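PDB 6R5T: periplasmic beta-glucosidase from Pseudomonas aeruginosa, which probably hydrolyses terminal, non-reducing beta-D-glucosyl residues from beta-glucosides with release of beta-D-glucose, as a periplasmic member of glycoside hydrolase family 3. Local coordinates for residues 237-241 with 242-246; 199-202 with 203-207; 433-436 with 437-440; 344-347 with 348-351. The protein carries 1 engineered substitution. All blocks are in the same frame, centred on the assembly; numbering follows the deposited sequence.

Interaction 1 of 4, residues 237-241 with 242-246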
ATOM      1  N   LEU A 237      12.037  10.450  17.343  1.00 13.81           N
ATOM      2  CA  LEU A 237      11.022   9.558  17.938  1.00 14.66           C
ATOM      3  C   LEU A 237      11.300   9.285  19.415  1.00 14.31           C
ATOM      4  O   LEU A 237      10.347   9.339  20.229  1.00 14.93           O
ATOM      5  CB  LEU A 237      10.989   8.263  17.125  1.00 16.08           C
ATOM      6  CG  LEU A 237       9.967   7.238  17.575  1.00 17.17           C
ATOM      7  CD1 LEU A 237       8.597   7.569  17.050  1.00 17.61           C
ATOM      8  CD2 LEU A 237      10.388   5.842  17.133  1.00 18.74           C
ATOM      9  N   LEU A 238      12.543   8.933  19.764  1.00 13.82           N
ATOM     10  CA  LEU A 238      12.787   8.309  21.077  1.00 14.37           C
ATOM     11  C   LEU A 238      13.077   9.388  22.115  1.00 15.73           C
ATOM     12  O   LEU A 238      12.951   9.096  23.296  1.00 16.98           O
ATOM     13  CB  LEU A 238      13.965   7.351  20.959  1.00 14.75           C
ATOM     14  CG  LEU A 238      13.772   6.176  20.033  1.00 14.85           C
ATOM     15  CD1 LEU A 238      15.020   5.333  20.101  1.00 15.72           C
ATOM     16  CD2 LEU A 238      12.533   5.391  20.397  1.00 14.45           C
ATOM     17  N   THR A 239      13.552  10.531  21.682  1.00 15.53           N
ATOM     18  CA  THR A 239      13.931  11.637  22.597  1.00 16.47           C
ATOM     19  C   THR A 239      12.965  12.808  22.482  1.00 16.34           C
ATOM     20  O   THR A 239      12.296  13.083  23.477  1.00 17.60           O
ATOM     21  CB  THR A 239      15.379  12.083  22.387  1.00 18.85           C
ATOM     22  OG1 THR A 239      16.264  10.985  22.656  1.00 21.03           O
ATOM     23  CG2 THR A 239      15.711  13.203  23.341  1.00 21.79           C
ATOM     24  N   ASP A 240      12.884  13.468  21.325  1.00 17.14           N
ATOM     25  CA  ASP A 240      12.027  14.667  21.176  1.00 18.27           C
ATOM     26  C   ASP A 240      10.565  14.313  21.493  1.00 17.18           C
ATOM     27  O   ASP A 240       9.886  15.000  22.255  1.00 20.67           O
ATOM     28  CB  ASP A 240      12.200  15.268  19.797  1.00 20.13           C
ATOM     29  CG  ASP A 240      13.619  15.747  19.519  1.00 29.84           C
ATOM     30  OD1 ASP A 240      14.404  15.837  20.472  1.00 35.27           O
ATOM     31  OD2 ASP A 240      13.939  16.001  18.357  1.00 36.81           O
ATOM     32  N   LEU A 241      10.039  13.266  20.850  1.00 15.10           N
ATOM     33  CA  LEU A 241       8.640  12.906  21.049  1.00 16.82           C
ATOM     34  C   LEU A 241       8.475  12.166  22.373  1.00 15.78           C
ATOM     35  O   LEU A 241       7.724  12.609  23.235  1.00 17.60           O
ATOM     36  CB  LEU A 241       8.198  12.059  19.866  1.00 18.22           C
ATOM     37  CG  LEU A 241       6.750  11.600  19.990  1.00 18.73           C
ATOM     38  CD1 LEU A 241       5.794  12.783  19.906  1.00 20.52           C
ATOM     39  CD2 LEU A 241       6.464  10.554  18.919  1.00 20.10           C
ATOM     40  N   LEU A 242       9.087  10.991  22.517  1.00 15.00           N
ATOM     41  CA  LEU A 242       8.749  10.111  23.659  1.00 14.88           C
ATOM     42  C   LEU A 242       9.117  10.780  24.995  1.00 15.44           C
ATOM     43  O   LEU A 242       8.349  10.659  25.917  1.00 16.98           O
ATOM     44  CB  LEU A 242       9.521   8.807  23.472  1.00 16.40           C
ATOM     45  CG  LEU A 242       9.343   7.758  24.562  1.00 15.81           C
ATOM     46  CD1 LEU A 242       7.887   7.333  24.707  1.00 15.35           C
ATOM     47  CD2 LEU A 242      10.254   6.573  24.289  1.00 15.03           C
ATOM     48  N   ARG A 243      10.276  11.434  25.087  1.00 16.90           N
ATOM     49  CA  ARG A 243      10.729  12.010  26.392  1.00 17.79           C
ATOM     50  C   ARG A 243      10.258  13.448  26.520  1.00 17.95           C
ATOM     51  O   ARG A 243       9.577  13.769  27.502  1.00 20.03           O
ATOM     52  CB  ARG A 243      12.247  11.913  26.500  1.00 19.08           C
ATOM     53  CG  ARG A 243      12.755  10.491  26.317  1.00 20.59           C
ATOM     54  CD  ARG A 243      12.627   9.727  27.568  1.00 21.34           C
ATOM     55  NE  ARG A 243      13.284   8.422  27.465  1.00 21.06           N
ATOM     56  CZ  ARG A 243      13.262   7.513  28.425  1.00 21.83           C
ATOM     57  NH1 ARG A 243      12.661   7.784  29.582  1.00 23.94           N
ATOM     58  NH2 ARG A 243      13.828   6.338  28.225  1.00 22.37           N
ATOM     59  N   GLN A 244      10.642  14.301  25.588  1.00 20.99           N
ATOM     60  CA  GLN A 244      10.393  15.749  25.752  1.00 21.48           C
ATOM     61  C   GLN A 244       8.895  16.056  25.613  1.00 25.21           C
ATOM     62  O   GLN A 244       8.347  16.758  26.484  1.00 24.07           O
ATOM     63  CB  GLN A 244      11.346  16.517  24.854  1.00 26.05           C
ATOM     64  CG  GLN A 244      12.806  16.256  25.240  1.00 32.57           C
ATOM     65  CD  GLN A 244      13.857  16.792  24.294  1.00 44.05           C
ATOM     66  OE1 GLN A 244      13.586  17.137  23.147  1.00 53.16           O
ATOM     67  NE2 GLN A 244      15.095  16.833  24.763  1.00 53.78           N
ATOM     68  N   GLN A 245       8.208  15.531  24.606  1.00 19.69           N
ATOM     69  CA  GLN A 245       6.792  15.891  24.390  1.00 22.45           C
ATOM     70  C   GLN A 245       5.870  15.053  25.279  1.00 20.62           C
ATOM     71  O   GLN A 245       4.974  15.604  25.898  1.00 22.02           O
ATOM     72  CB  GLN A 245       6.396  15.671  22.943  1.00 28.58           C
ATOM     73  CG  GLN A 245       5.770  16.895  22.325  1.00 46.61           C
ATOM     74  CD  GLN A 245       6.777  17.507  21.386  1.00 57.95           C
ATOM     75  OE1 GLN A 245       7.365  16.808  20.547  1.00 62.57           O
ATOM     76  NE2 GLN A 245       6.967  18.817  21.514  1.00 64.38           N
ATOM     77  N   TRP A 246       6.087  13.742  25.365  1.00 17.21           N
ATOM     78  CA  TRP A 246       5.151  12.870  26.076  1.00 17.85           C
ATOM     79  C   TRP A 246       5.528  12.691  27.529  1.00 17.46           C
ATOM     80  O   TRP A 246       4.693  12.147  28.280  1.00 21.10           O
ATOM     81  CB  TRP A 246       5.083  11.501  25.391  1.00 18.66           C
ATOM     82  CG  TRP A 246       4.399  11.510  24.062  1.00 18.11           C
ATOM     83  CD1 TRP A 246       3.778  12.536  23.415  1.00 20.10           C
ATOM     84  CD2 TRP A 246       4.217  10.351  23.234  1.00 17.36           C
ATOM     85  NE1 TRP A 246       3.229  12.099  22.233  1.00 18.32           N
ATOM     86  CE2 TRP A 246       3.501  10.755  22.089  1.00 17.60           C
ATOM     87  CE3 TRP A 246       4.611   9.012  23.351  1.00 15.85           C
ATOM     88  CZ2 TRP A 246       3.172   9.859  21.064  1.00 16.45           C
ATOM     89  CZ3 TRP A 246       4.283   8.126  22.342  1.00 15.60           C
ATOM     90  CH2 TRP A 246       3.540   8.538  21.232  1.00 15.31           C
TER
HETATM   91  O   HOH W   1      14.496   7.678  24.978  1.00 26.65           O

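Interaction 2 of 4, residues 199-202 with 203-207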
ATOM      1  N   ARG A 199      -0.968  11.936   9.647  1.00 14.55           N
ATOM      2  CA  ARG A 199      -1.486  10.538   9.767  1.00 16.05           C
ATOM      3  C   ARG A 199      -0.818   9.862  10.982  1.00 13.26           C
ATOM      4  O   ARG A 199      -1.468   9.132  11.767  1.00 14.04           O
ATOM      5  CB  ARG A 199      -1.265   9.741   8.488  1.00 15.78           C
ATOM      6  CG  ARG A 199      -1.595   8.270   8.614  1.00 16.02           C
ATOM      7  CD  ARG A 199      -1.457   7.489   7.320  1.00 19.15           C
ATOM      8  NE  ARG A 199      -2.577   7.729   6.427  1.00 20.61           N
ATOM      9  CZ  ARG A 199      -2.821   6.998   5.330  1.00 21.00           C
ATOM     10  NH1 ARG A 199      -1.999   6.049   4.950  1.00 24.09           N
ATOM     11  NH2 ARG A 199      -3.879   7.241   4.603  1.00 25.43           N
ATOM     12  N   MET A 200       0.476  10.059  11.103  1.00 14.26           N
ATOM     13  CA  MET A 200       1.242   9.466  12.215  1.00 13.34           C
ATOM     14  C   MET A 200       0.633   9.915  13.548  1.00 14.16           C
ATOM     15  O   MET A 200       0.314   9.086  14.437  1.00 14.59           O
ATOM     16  CB  MET A 200       2.714   9.880  12.072  1.00 15.44           C
ATOM     17  CG  MET A 200       3.632   9.031  12.810  1.00 18.15           C
ATOM     18  SD  MET A 200       5.316   9.723  12.691  1.00 17.74           S
ATOM     19  CE  MET A 200       5.734   9.599  10.978  1.00 15.83           C
ATOM     20  N   PHE A 201       0.440  11.228  13.718  1.00 13.86           N
ATOM     21  CA  PHE A 201      -0.031  11.780  14.998  1.00 14.36           C
ATOM     22  C   PHE A 201      -1.487  11.433  15.279  1.00 14.58           C
ATOM     23  O   PHE A 201      -1.837  11.132  16.434  1.00 16.52           O
ATOM     24  CB  PHE A 201       0.233  13.282  15.049  1.00 14.98           C
ATOM     25  CG  PHE A 201       1.642  13.589  15.503  1.00 17.58           C
ATOM     26  CD1 PHE A 201       2.703  13.451  14.658  1.00 18.13           C
ATOM     27  CD2 PHE A 201       1.909  13.731  16.853  1.00 25.59           C
ATOM     28  CE1 PHE A 201       4.002  13.686  15.091  1.00 20.43           C
ATOM     29  CE2 PHE A 201       3.214  13.883  17.310  1.00 28.06           C
ATOM     30  CZ  PHE A 201       4.252  13.903  16.414  1.00 24.64           C
ATOM     31  N   GLN A 202      -2.347  11.509  14.271  1.00 14.32           N
ATOM     32  CA  GLN A 202      -3.788  11.292  14.475  1.00 16.11           C
ATOM     33  C   GLN A 202      -4.089   9.805  14.661  1.00 14.24           C
ATOM     34  O   GLN A 202      -4.917   9.457  15.527  1.00 15.06           O
ATOM     35  CB  GLN A 202      -4.573  11.830  13.283  1.00 16.67           C
ATOM     36  CG  GLN A 202      -6.067  11.836  13.532  1.00 19.43           C
ATOM     37  CD  GLN A 202      -6.493  12.895  14.528  1.00 22.35           C
ATOM     38  OE1 GLN A 202      -5.804  13.861  14.785  1.00 31.71           O
ATOM     39  NE2 GLN A 202      -7.707  12.765  15.013  1.00 24.05           N
ATOM     40  N   ASP A 203      -3.457   8.943  13.858  1.00 13.44           N
ATOM     41  CA  ASP A 203      -3.952   7.549  13.751  1.00 15.11           C
ATOM     42  C   ASP A 203      -2.978   6.520  14.344  1.00 14.35           C
ATOM     43  O   ASP A 203      -3.465   5.505  14.863  1.00 14.77           O
ATOM     44  CB  ASP A 203      -4.177   7.189  12.286  1.00 16.21           C
ATOM     45  CG  ASP A 203      -5.267   8.021  11.616  1.00 21.44           C
ATOM     46  OD1 ASP A 203      -6.193   8.485  12.337  1.00 23.29           O
ATOM     47  OD2 ASP A 203      -5.189   8.137  10.402  1.00 30.06           O
ATOM     48  N   TYR A 204      -1.670   6.694  14.232  1.00 13.58           N
ATOM     49  CA  TYR A 204      -0.735   5.573  14.519  1.00 14.02           C
ATOM     50  C   TYR A 204      -0.056   5.747  15.867  1.00 15.37           C
ATOM     51  O   TYR A 204       0.164   4.722  16.515  1.00 17.12           O
ATOM     52  CB  TYR A 204       0.297   5.457  13.404  1.00 14.43           C
ATOM     53  CG  TYR A 204      -0.189   4.679  12.217  1.00 14.94           C
ATOM     54  CD1 TYR A 204      -0.944   5.263  11.207  1.00 16.91           C
ATOM     55  CD2 TYR A 204       0.047   3.319  12.124  1.00 16.21           C
ATOM     56  CE1 TYR A 204      -1.385   4.516  10.130  1.00 19.67           C
ATOM     57  CE2 TYR A 204      -0.378   2.563  11.058  1.00 16.12           C
ATOM     58  CZ  TYR A 204      -1.137   3.165  10.059  1.00 17.67           C
ATOM     59  OH  TYR A 204      -1.587   2.392   9.028  1.00 18.20           O
ATOM     60  N   LEU A 205       0.238   6.963  16.306  1.00 13.85           N
ATOM     61  CA  LEU A 205       0.973   7.163  17.576  1.00 13.63           C
ATOM     62  C   LEU A 205       0.085   7.077  18.822  1.00 13.95           C
ATOM     63  O   LEU A 205       0.611   6.723  19.869  1.00 15.20           O
ATOM     64  CB  LEU A 205       1.723   8.489  17.541  1.00 14.20           C
ATOM     65  CG  LEU A 205       2.925   8.534  16.619  1.00 13.87           C
ATOM     66  CD1 LEU A 205       3.435   9.977  16.502  1.00 15.72           C
ATOM     67  CD2 LEU A 205       4.020   7.607  17.108  1.00 17.54           C
ATOM     68  N   PRO A 206      -1.221   7.437  18.830  1.00 14.74           N
ATOM     69  CA  PRO A 206      -1.993   7.466  20.069  1.00 13.71           C
ATOM     70  C   PRO A 206      -1.965   6.210  20.937  1.00 14.34           C
ATOM     71  O   PRO A 206      -1.950   6.359  22.181  1.00 15.53           O
ATOM     72  CB  PRO A 206      -3.406   7.854  19.640  1.00 14.88           C
ATOM     73  CG  PRO A 206      -3.160   8.702  18.430  1.00 15.04           C
ATOM     74  CD  PRO A 206      -2.004   8.033  17.717  1.00 14.66           C
ATOM     75  N   PRO A 207      -1.928   4.964  20.403  1.00 14.70           N
ATOM     76  CA  PRO A 207      -1.865   3.807  21.300  1.00 13.60           C
ATOM     77  C   PRO A 207      -0.594   3.724  22.157  1.00 13.26           C
ATOM     78  O   PRO A 207      -0.673   3.314  23.310  1.00 13.88           O
ATOM     79  CB  PRO A 207      -1.965   2.605  20.372  1.00 15.23           C
ATOM     80  CG  PRO A 207      -2.702   3.201  19.173  1.00 16.23           C
ATOM     81  CD  PRO A 207      -2.135   4.591  18.993  1.00 15.85           C
TER

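Interaction 3 of 4, residues 433-436 with 437-440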
ATOM      1  N   SER A 433      -1.947 -27.020   4.003  1.00 15.09           N
ATOM      2  CA  SER A 433      -1.593 -26.558   2.653  1.00 16.27           C
ATOM      3  C   SER A 433      -1.328 -27.773   1.773  1.00 17.78           C
ATOM      4  O   SER A 433      -0.823 -28.756   2.274  1.00 19.76           O
ATOM      5  CB  SER A 433      -0.409 -25.624   2.664  1.00 17.28           C
ATOM      6  OG  SER A 433      -0.114 -25.138   1.346  1.00 16.86           O
ATOM      7  N   GLY A 434      -1.649 -27.652   0.502  1.00 17.77           N
ATOM      8  CA  GLY A 434      -1.284 -28.635  -0.525  1.00 21.25           C
ATOM      9  C   GLY A 434      -0.062 -28.213  -1.278  1.00 19.73           C
ATOM     10  O   GLY A 434       0.369 -28.954  -2.193  1.00 22.86           O
ATOM     11  N   ASP A 435       0.520 -27.062  -0.963  1.00 18.06           N
ATOM     12  CA  ASP A 435       1.737 -26.535  -1.618  1.00 18.20           C
ATOM     13  C   ASP A 435       2.913 -26.989  -0.762  1.00 18.47           C
ATOM     14  O   ASP A 435       3.053 -26.529   0.401  1.00 16.42           O
ATOM     15  CB  ASP A 435       1.676 -25.016  -1.717  1.00 21.56           C
ATOM     16  CG  ASP A 435       2.823 -24.371  -2.469  1.00 26.00           C
ATOM     17  OD1 ASP A 435       3.944 -24.867  -2.354  1.00 27.85           O
ATOM     18  OD2 ASP A 435       2.598 -23.331  -3.108  1.00 31.18           O
ATOM     19  N   GLN A 436       3.752 -27.885  -1.272  1.00 19.43           N
ATOM     20  CA  GLN A 436       4.838 -28.446  -0.440  1.00 21.34           C
ATOM     21  C   GLN A 436       5.814 -27.335  -0.024  1.00 20.81           C
ATOM     22  O   GLN A 436       6.369 -27.443   1.081  1.00 20.87           O
ATOM     23  CB  GLN A 436       5.542 -29.580  -1.202  1.00 22.21           C
ATOM     24  CG  GLN A 436       6.630 -30.270  -0.373  1.00 22.73           C
ATOM     25  CD  GLN A 436       6.084 -30.980   0.833  1.00 25.39           C
ATOM     26  OE1 GLN A 436       5.130 -31.767   0.755  1.00 27.02           O
ATOM     27  NE2 GLN A 436       6.646 -30.657   1.989  1.00 24.59           N
ATOM     28  N   ALA A 437       5.978 -26.276  -0.803  1.00 18.32           N
ATOM     29  CA  ALA A 437       6.913 -25.180  -0.443  1.00 18.38           C
ATOM     30  C   ALA A 437       6.377 -24.451   0.792  1.00 16.37           C
ATOM     31  O   ALA A 437       7.168 -23.979   1.609  1.00 18.76           O
ATOM     32  CB  ALA A 437       7.131 -24.221  -1.597  1.00 20.24           C
ATOM     33  N   ILE A 438       5.053 -24.309   0.895  1.00 16.35           N
ATOM     34  CA  ILE A 438       4.441 -23.700   2.103  1.00 15.35           C
ATOM     35  C   ILE A 438       4.572 -24.633   3.307  1.00 15.54           C
ATOM     36  O   ILE A 438       4.938 -24.145   4.406  1.00 16.62           O
ATOM     37  CB  ILE A 438       2.991 -23.270   1.802  1.00 16.08           C
ATOM     38  CG1 ILE A 438       3.040 -22.125   0.781  1.00 17.59           C
ATOM     39  CG2 ILE A 438       2.299 -22.880   3.098  1.00 16.69           C
ATOM     40  CD1 ILE A 438       1.681 -21.685   0.358  1.00 19.24           C
ATOM     41  N   LEU A 439       4.352 -25.943   3.120  1.00 15.80           N
ATOM     42  CA  LEU A 439       4.585 -26.874   4.245  1.00 16.73           C
ATOM     43  C   LEU A 439       6.050 -26.798   4.656  1.00 16.26           C
ATOM     44  O   LEU A 439       6.301 -26.874   5.867  1.00 17.31           O
ATOM     45  CB  LEU A 439       4.230 -28.302   3.856  1.00 18.09           C
ATOM     46  CG  LEU A 439       2.764 -28.588   3.575  1.00 19.41           C
ATOM     47  CD1 LEU A 439       2.592 -30.055   3.159  1.00 22.08           C
ATOM     48  CD2 LEU A 439       1.900 -28.305   4.774  1.00 18.72           C
ATOM     49  N   ASP A 440       6.978 -26.694   3.713  1.00 16.98           N
ATOM     50  CA  ASP A 440       8.423 -26.612   4.035  1.00 16.65           C
ATOM     51  C   ASP A 440       8.715 -25.373   4.884  1.00 17.23           C
ATOM     52  O   ASP A 440       9.453 -25.444   5.896  1.00 18.25           O
ATOM     53  CB  ASP A 440       9.293 -26.558   2.789  1.00 18.18           C
ATOM     54  CG  ASP A 440       9.210 -27.817   1.936  1.00 18.31           C
ATOM     55  OD1 ASP A 440       8.778 -28.869   2.461  1.00 19.84           O
ATOM     56  OD2 ASP A 440       9.602 -27.680   0.745  1.00 21.87           O
TER

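Interaction 4 of 4, residues 344-347 with 348-351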
ATOM      1  N   THR A 344       5.851 -26.815  37.379  1.00 24.01           N
ATOM      2  CA  THR A 344       5.524 -25.504  36.761  1.00 23.13           C
ATOM      3  C   THR A 344       4.235 -25.659  35.933  1.00 20.09           C
ATOM      4  O   THR A 344       3.408 -24.734  35.946  1.00 22.31           O
ATOM      5  CB  THR A 344       6.699 -24.967  35.953  1.00 24.93           C
ATOM      6  OG1 THR A 344       7.686 -24.538  36.900  1.00 24.29           O
ATOM      7  CG2 THR A 344       6.293 -23.775  35.105  1.00 24.44           C
ATOM      8  N   ASN A 345       4.034 -26.805  35.327  1.00 23.01           N
ATOM      9  CA  ASN A 345       2.914 -27.004  34.373  1.00 22.93           C
ATOM     10  C   ASN A 345       1.757 -27.749  35.030  1.00 24.46           C
ATOM     11  O   ASN A 345       0.873 -28.255  34.301  1.00 21.52           O
ATOM     12  CB  ASN A 345       3.420 -27.717  33.136  1.00 24.76           C
ATOM     13  CG  ASN A 345       4.395 -26.873  32.362  1.00 27.24           C
ATOM     14  OD1 ASN A 345       5.535 -27.301  32.131  1.00 34.52           O
ATOM     15  ND2 ASN A 345       3.972 -25.668  31.997  1.00 21.90           N
ATOM     16  N   ALA A 346       1.701 -27.794  36.360  1.00 22.31           N
ATOM     17  CA  ALA A 346       0.560 -28.448  37.033  1.00 26.08           C
ATOM     18  C   ALA A 346      -0.773 -27.852  36.568  1.00 25.07           C
ATOM     19  O   ALA A 346      -0.933 -26.612  36.497  1.00 23.01           O
ATOM     20  CB  ALA A 346       0.664 -28.340  38.536  1.00 26.42           C
ATOM     21  N   GLU A 347      -1.776 -28.709  36.440  1.00 25.72           N
ATOM     22  CA  GLU A 347      -3.167 -28.285  36.148  1.00 25.58           C
ATOM     23  C   GLU A 347      -3.667 -27.273  37.146  1.00 25.70           C
ATOM     24  O   GLU A 347      -4.400 -26.364  36.756  1.00 24.36           O
ATOM     25  CB  GLU A 347      -4.147 -29.449  36.261  1.00 31.01           C
ATOM     26  CG  GLU A 347      -4.379 -30.114  34.977  1.00 28.82           C
ATOM     27  CD  GLU A 347      -5.022 -29.262  33.871  1.00 23.93           C
ATOM     28  OE1 GLU A 347      -6.100 -28.590  34.058  1.00 28.88           O
ATOM     29  OE2 GLU A 347      -4.497 -29.423  32.844  1.00 26.19           O
ATOM     30  N   SER A 348      -3.331 -27.435  38.436  1.00 22.69           N
ATOM     31  CA  SER A 348      -3.896 -26.552  39.468  1.00 25.19           C
ATOM     32  C   SER A 348      -3.324 -25.155  39.335  1.00 22.12           C
ATOM     33  O   SER A 348      -3.896 -24.263  39.995  1.00 25.99           O
ATOM     34  CB  SER A 348      -3.615 -27.064  40.870  1.00 26.07           C
ATOM     35  OG  SER A 348      -2.221 -27.186  41.033  1.00 29.98           O
ATOM     36  N   ARG A 349      -2.294 -24.937  38.516  1.00 22.62           N
ATOM     37  CA  ARG A 349      -1.711 -23.579  38.364  1.00 20.43           C
ATOM     38  C   ARG A 349      -2.321 -22.893  37.124  1.00 21.30           C
ATOM     39  O   ARG A 349      -1.993 -21.710  36.859  1.00 19.13           O
ATOM     40  CB  ARG A 349      -0.186 -23.689  38.209  1.00 21.24           C
ATOM     41  CG  ARG A 349       0.485 -24.321  39.423  1.00 21.04           C
ATOM     42  CD  ARG A 349       1.977 -24.250  39.333  1.00 21.57           C
ATOM     43  NE  ARG A 349       2.460 -22.923  39.667  1.00 21.48           N
ATOM     44  CZ  ARG A 349       3.282 -22.155  38.929  1.00 20.26           C
ATOM     45  NH1 ARG A 349       3.688 -22.513  37.733  1.00 19.96           N
ATOM     46  NH2 ARG A 349       3.694 -20.993  39.405  1.00 21.32           N
ATOM     47  N   LEU A 350      -3.157 -23.604  36.363  1.00 19.11           N
ATOM     48  CA  LEU A 350      -3.864 -22.973  35.209  1.00 19.38           C
ATOM     49  C   LEU A 350      -5.107 -22.223  35.660  1.00 19.94           C
ATOM     50  O   LEU A 350      -5.549 -22.282  36.862  1.00 18.81           O
ATOM     51  CB  LEU A 350      -4.216 -24.027  34.182  1.00 18.65           C
ATOM     52  CG  LEU A 350      -3.061 -24.752  33.512  1.00 19.10           C
ATOM     53  CD1 LEU A 350      -3.599 -25.819  32.603  1.00 20.94           C
ATOM     54  CD2 LEU A 350      -2.162 -23.814  32.708  1.00 19.86           C
ATOM     55  N   HIS A 351      -5.655 -21.449  34.733  1.00 15.94           N
ATOM     56  CA  HIS A 351      -6.852 -20.625  34.938  1.00 17.86           C
ATOM     57  C   HIS A 351      -7.822 -20.935  33.805  1.00 18.50           C
ATOM     58  O   HIS A 351      -8.152 -20.003  33.019  1.00 17.79           O
ATOM     59  CB  HIS A 351      -6.512 -19.145  35.076  1.00 19.09           C
ATOM     60  CG  HIS A 351      -5.705 -18.841  36.286  1.00 20.78           C
ATOM     61  ND1 HIS A 351      -4.335 -19.014  36.325  1.00 19.55           N
ATOM     62  CD2 HIS A 351      -6.095 -18.470  37.528  1.00 24.11           C
ATOM     63  CE1 HIS A 351      -3.905 -18.764  37.560  1.00 21.14           C
ATOM     64  NE2 HIS A 351      -4.972 -18.439  38.324  1.00 22.08           N
TER

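Interaction 1 of 4, residues 237-241 with 242-246
Leu241 lays its side chain over one face of the Trp246 indole, five residues further along the chain. Going outward from its CB, CG stands over that face toward the rim, 4.0 Å from Trp246 CE2. CD1 lies over the five-membered ring, 3.9 Å from its centroid and 28° off the normal, a CH-pi contact, while CD2 touches Trp246 CZ2 at the benzene end. With CG anti to the backbone N (chi1 179°), the branch is carried forward to the indole. Lys209 makes a cation-pi contact with Trp246. The backbone here is the wide, pi-type form of helix 235-245, which lies between barrel strands 218-221 and 251-253 in the sequence, in the TIM-barrel-like domain of family 3 glycoside hydrolases: Trp246 N bonds to Leu241 O at 2.9 Å, and Leu242 N likewise spans five residues to Leu237 O. Thr239 O accepts twice, from Arg243 N at 3.1 Å and from Gln244 N at 2.9 Å, the second bond being much the straighter (166° at the hydrogen). Arg243 bends at chi2, and its CG passes 3.3 Å from Leu238 O. A water lying in the guanidinium plane accepts from Arg243 NE at 2.9 Å and probably donates to Leu238 O. At the far end of the guanidinium, NH2 forms a salt bridge with Asp316 and NH1 bonds to the carbonyls of Phe248 and Gly250.

Interaction 2 of 4, residues 199-202 with 203-207
Leu205 sets its CD1 methyl squarely on the Phe201 ring, 3.8 Å from the centroid and only 3° off the normal, so the six ring carbons are almost equally distant from it. This CH-pi contact is the tight part. The same methyl meets Met200 CG at 3.8 Å, so it touches the methionine chain as well as the aromatic face. The backbone nearby is equally compact: Met200 O takes Leu205 N at 2.8 Å and also Tyr204 N at 3.1 Å. This doubled acceptance belongs to the wider pi-type turn here. One residue on, Pro206 has no N-H to give, and its CD rests 3.4 Å from Phe201 O.

The other side is looser. Arg199 and Tyr204 run alongside each other, with the arginine CG 4.0 Å from Tyr204 CD1, and Arg199 O lies at the edge of the phenol ring. Asp203 OD2 comes no nearer to Arg199 NE than 4.8 Å. The arginine is extended to CD and then bends at chi3 (-77°), and its NH2 forms a salt bridge with Glu185 of the second subunit. Gln202 is likewise partly exposed, and its OE1 accepts from Tyr701 N.

Helix 197-204 thus gives way to helix 206-213 in the barrel domain; Phe201 and Leu205 pack on Leu241 of helix 235-245, Met200 on its Trp236, and Pro206 rests against Thr146 and Ser150 of helix 146-161.

Interaction 3 of 4, residues 433-436 with 437-440
Two flat groups meet where Gln436 NE2 donates to Asp440 OD1, 2.8 Å away and nearly straight at the hydrogen (167°). The oxygen lies exactly in the plane of the glutamine amide, so the N-H points at it from the amide edge, but the donor stands above the carboxylate plane, the two planes being turned 41° apart. Gln436 gets there by a bend at chi2 (64°), which folds the amide back beside its own turn of helix; its OE1 lies 3.9 Å from Leu439 CD1. The other carboxylate, that of Asp435, turns OD1 to the helix start. Ala437 N donates to it at 2.9 Å, nearly along the C-O axis, and Ile438 N adds a weak bond. Alongside this carboxylate the isoleucine side chain crosses at about a right angle, with CD1 3.9 Å from Asp435 CB. Before the helix, Ser433 OG accepts from Asp435 N at 3.1 Å, while Ser433 O and CB pack against Leu439 CD2. Leu439 continues inward to Val432 and Val451, whereas Ile438 also packs on Asp601 of the second subunit. Asp435 sits at the helix start, where the dipole would tend to stabilise its negative charge. Asp435 O takes Leu439 N. An ST turn leading into an aspartate N-cap therefore opens helix 436-442, which follows strand 423-427 at the margin of the mixed sheet of the C-terminal domain.

Interaction 4 of 4, residues 344-347 with 348-351
Arg349 curls back so that its guanidinium meets the carbonyl of Thr344, five residues earlier. CG lies beside the backbone N, the chain runs straight through chi2 (-172°), and a bend at chi3 (78°) then swings the head round. NH1 donates to Thr344 O at 2.9 Å, edge-on in the guanidinium plane and onto a lone pair of the oxygen, which fixes how the flat head is turned. The same NH1 forms a salt bridge with Asp117, so the nitrogen ties the loop carbonyl to an acidic side chain. Along the way Arg349 CD passes 3.7 Å from Thr344 O, and CG leans on Ala346 CB at 4.1 Å. Glu347 takes a less regular shape: chi1 is -93°, off the usual staggered values, and further bends bring its OE2 to 3.7 Å from Leu350 CD1. The carboxylate's stronger engagement is a salt bridge from OE1 to Arg352. Two backbone bonds tighten the turn, Arg349 N to Ala346 O at 3.0 Å and Leu350 N to Glu347 O at 3.1 Å, both spanning three residues, as in a 3-10 turn. Leu350 is buried, and its side chain touches Thr86. The whole turn belongs to the linker between helix 307-323 and helix 352-362; Arg349 packs on Ala116 of helix 100-116, while His351, the N-cap of helix 352-362, lies on Ile109 and Leu112.

Following the chain, interaction 2 comes first, then interaction 1, interaction 4 and interaction 3; each is a local contact along a short continuous piece of chain that ends before the next begins, so none nest or cross. Interactions 2 and 1 touch on the outside of the barrel domain, Leu241 CD1 lying 3.8 Å from Phe201 CE2, which joins helix 235-245 to the helices at 197-213. Interaction 4 stands apart, on the linker leading from helix 307-323 to helix 352-362, with its nearest atoms about 26 Å from interaction 2. Interaction 3, in the C-terminal domain, is as far from interaction 4, nearest atoms again about 26 Å apart.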